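Long-range contact in nicotinamide-nucleotide adenylyltransferase NadR family / Ribosylnicotinamide kinase (Lactococcus lactis subsp. cremoris, PDB 6GYF), which probably joins nicotinamide mononucleotide adenylyltransferase and ribosylnicotinamide kinase activities in one chain, serving NAD synthesis: residues A[297-302]-A[340-345]. Numbering follows the deposited sequence.
Sequences ILVIPP and VVILDD
The parallel sheet of the P-loop kinase domain ends in the pairing of strand 296-299 with strand 340-342, where Ile297, Leu298 and Val299 lie beside Val340, Val341 and Ile342. Three backbone hydrogen bonds alternate between the two strands: Val341 N gives to Ile297 O, Val299 N to Val341 O at 3.0 Å and 172°, and Leu343 N to Val299 O. The last of these carries the pairing one residue beyond the second strand. Side chains then sort onto two faces. On one, Val340 CG2 rests 4.0 Å from Ile297 CB, while Val340 CG1, anti to its backbone N (chi1 170°), turns to Val299 CG2; helix 320-333 covers Val299 on this side. On the other, Leu298 and Val341 run alongside each other, Leu298 CD2 lying 4.0 Å from Val341 CB, and farther on Leu343 CD1 meets Ile300 CG1 at 4.1 Å. Helices 193-203 and 358-370 pack on Leu298, Ile300 and Leu343, with Ile300 also against Lys193 of the probable Walker A motif. Past the strands the ring of Pro301 bridges Ile342 and Leu343: its CB lies 3.8 Å from Ile342 CG2, and its CG and CD come up to the carbonyl oxygen of Leu343. Replacing Pro301 by glycine would probably uncover Ile342 CG2 and let the loop flex where the strands part. With strand 181-186 flanking 296-299 on its other side and helix 320-333 linking the paired strands, this is a beta-alpha-beta crossover at the sheet edge of a P-loop NTPase fold.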
loop_
_atom_site.group_PDB
_atom_site.type_symbol
_atom_site.label_atom_id
_atom_site.label_comp_id
_atom_site.label_asym_id
_atom_site.label_seq_id
_atom_site.Cartn_x
_atom_site.Cartn_y
_atom_site.Cartn_z
ATOM N N ILE A 297 -8.560 -1.388 -13.590
ATOM C CA ILE A 297 -8.897 -0.092 -14.149
ATOM C C ILE A 297 -10.231 -0.243 -14.854
ATOM O O ILE A 297 -10.330 -0.969 -15.855
ATOM C CB ILE A 297 -7.824 0.400 -15.121
ATOM C CG1 ILE A 297 -6.497 0.596 -14.390
ATOM C CG2 ILE A 297 -8.292 1.663 -15.803
ATOM C CD1 ILE A 297 -5.316 0.841 -15.320
ATOM N N LEU A 298 -11.262 0.417 -14.333
ATOM C CA LEU A 298 -12.555 0.452 -15.003
ATOM C C LEU A 298 -12.622 1.725 -15.838
ATOM O O LEU A 298 -12.417 2.824 -15.318
ATOM C CB LEU A 298 -13.720 0.371 -14.021
ATOM C CG LEU A 298 -13.704 -0.914 -13.188
ATOM C CD1 LEU A 298 -14.857 -0.926 -12.204
ATOM C CD2 LEU A 298 -13.686 -2.160 -14.033
ATOM N N VAL A 299 -12.872 1.563 -17.134
ATOM C CA VAL A 299 -12.998 2.665 -18.074
ATOM C C VAL A 299 -14.447 2.753 -18.505
ATOM O O VAL A 299 -15.023 1.760 -18.958
ATOM C CB VAL A 299 -12.088 2.454 -19.290
ATOM C CG1 VAL A 299 -12.448 3.419 -20.407
ATOM C CG2 VAL A 299 -10.653 2.626 -18.889
ATOM N N ILE A 300 -15.038 3.937 -18.384
ATOM C CA ILE A 300 -16.385 4.182 -18.882
ATOM C C ILE A 300 -16.261 4.781 -20.275
ATOM O O ILE A 300 -15.644 5.845 -20.429
ATOM C CB ILE A 300 -17.191 5.090 -17.948
ATOM C CG1 ILE A 300 -17.305 4.428 -16.576
ATOM C CG2 ILE A 300 -18.570 5.335 -18.538
ATOM C CD1 ILE A 300 -18.168 5.168 -15.598
ATOM N N PRO A 301 -16.782 4.138 -21.302
ATOM C CA PRO A 301 -16.557 4.614 -22.654
ATOM C C PRO A 301 -17.535 5.721 -22.991
ATOM O O PRO A 301 -18.516 5.933 -22.260
ATOM C CB PRO A 301 -16.798 3.358 -23.501
ATOM C CG PRO A 301 -17.835 2.600 -22.716
ATOM C CD PRO A 301 -17.607 2.914 -21.260
ATOM N N PRO A 302 -17.308 6.453 -24.078
ATOM C CA PRO A 302 -18.249 7.514 -24.438
ATOM C C PRO A 302 -19.570 6.910 -24.868
ATOM O O PRO A 302 -19.619 5.920 -25.601
ATOM C CB PRO A 302 -17.550 8.229 -25.599
ATOM C CG PRO A 302 -16.699 7.168 -26.212
ATOM C CD PRO A 302 -16.210 6.340 -25.054
ATOM N N VAL A 340 -7.169 -3.326 -17.758
ATOM C CA VAL A 340 -8.235 -2.434 -18.198
ATOM C C VAL A 340 -9.443 -3.258 -18.607
ATOM O O VAL A 340 -9.320 -4.310 -19.238
ATOM C CB VAL A 340 -7.768 -1.523 -19.352
ATOM C CG1 VAL A 340 -8.935 -0.780 -19.977
ATOM C CG2 VAL A 340 -6.738 -0.513 -18.854
ATOM N N VAL A 341 -10.615 -2.778 -18.214
ATOM C CA VAL A 341 -11.909 -3.354 -18.545
ATOM C C VAL A 341 -12.796 -2.191 -18.952
ATOM O O VAL A 341 -12.918 -1.212 -18.206
ATOM C CB VAL A 341 -12.521 -4.098 -17.338
ATOM C CG1 VAL A 341 -13.948 -4.546 -17.631
ATOM C CG2 VAL A 341 -11.633 -5.255 -16.909
ATOM N N ILE A 342 -13.404 -2.281 -20.127
ATOM C CA ILE A 342 -14.247 -1.210 -20.637
ATOM C C ILE A 342 -15.701 -1.600 -20.432
ATOM O O ILE A 342 -16.110 -2.707 -20.802
ATOM C CB ILE A 342 -13.974 -0.934 -22.122
ATOM C CG1 ILE A 342 -12.494 -0.673 -22.361
ATOM C CG2 ILE A 342 -14.735 0.311 -22.551
ATOM C CD1 ILE A 342 -12.174 -0.290 -23.788
ATOM N N LEU A 343 -16.489 -0.679 -19.876
ATOM C CA LEU A 343 -17.888 -0.937 -19.547
ATOM C C LEU A 343 -18.775 -0.510 -20.718
ATOM O O LEU A 343 -19.548 0.451 -20.664
ATOM C CB LEU A 343 -18.256 -0.221 -18.264
ATOM C CG LEU A 343 -17.289 -0.448 -17.114
ATOM C CD1 LEU A 343 -17.645 0.441 -15.937
ATOM C CD2 LEU A 343 -17.338 -1.897 -16.684
ATOM N N ASP A 344 -18.622 -1.263 -21.807
ATOM C CA ASP A 344 -19.337 -1.035 -23.065
ATOM C C ASP A 344 -20.665 -1.796 -23.046
ATOM O O ASP A 344 -20.853 -2.824 -23.705
ATOM C CB ASP A 344 -18.458 -1.440 -24.245
ATOM C CG ASP A 344 -17.910 -2.871 -24.119
ATOM O OD1 ASP A 344 -18.011 -3.471 -23.029
ATOM O OD2 ASP A 344 -17.358 -3.396 -25.111
ATOM N N ASP A 345 -21.611 -1.259 -22.270
ATOM C CA ASP A 345 -22.917 -1.904 -22.184
ATOM C C ASP A 345 -24.018 -0.910 -22.511
ATOM O O ASP A 345 -23.729 0.173 -23.034
ATOM C CB ASP A 345 -23.125 -2.514 -20.794
ATOM C CG ASP A 345 -21.946 -3.389 -20.362
ATOM O OD1 ASP A 345 -20.876 -2.840 -20.038
ATOM O OD2 ASP A 345 -22.050 -4.631 -20.423
#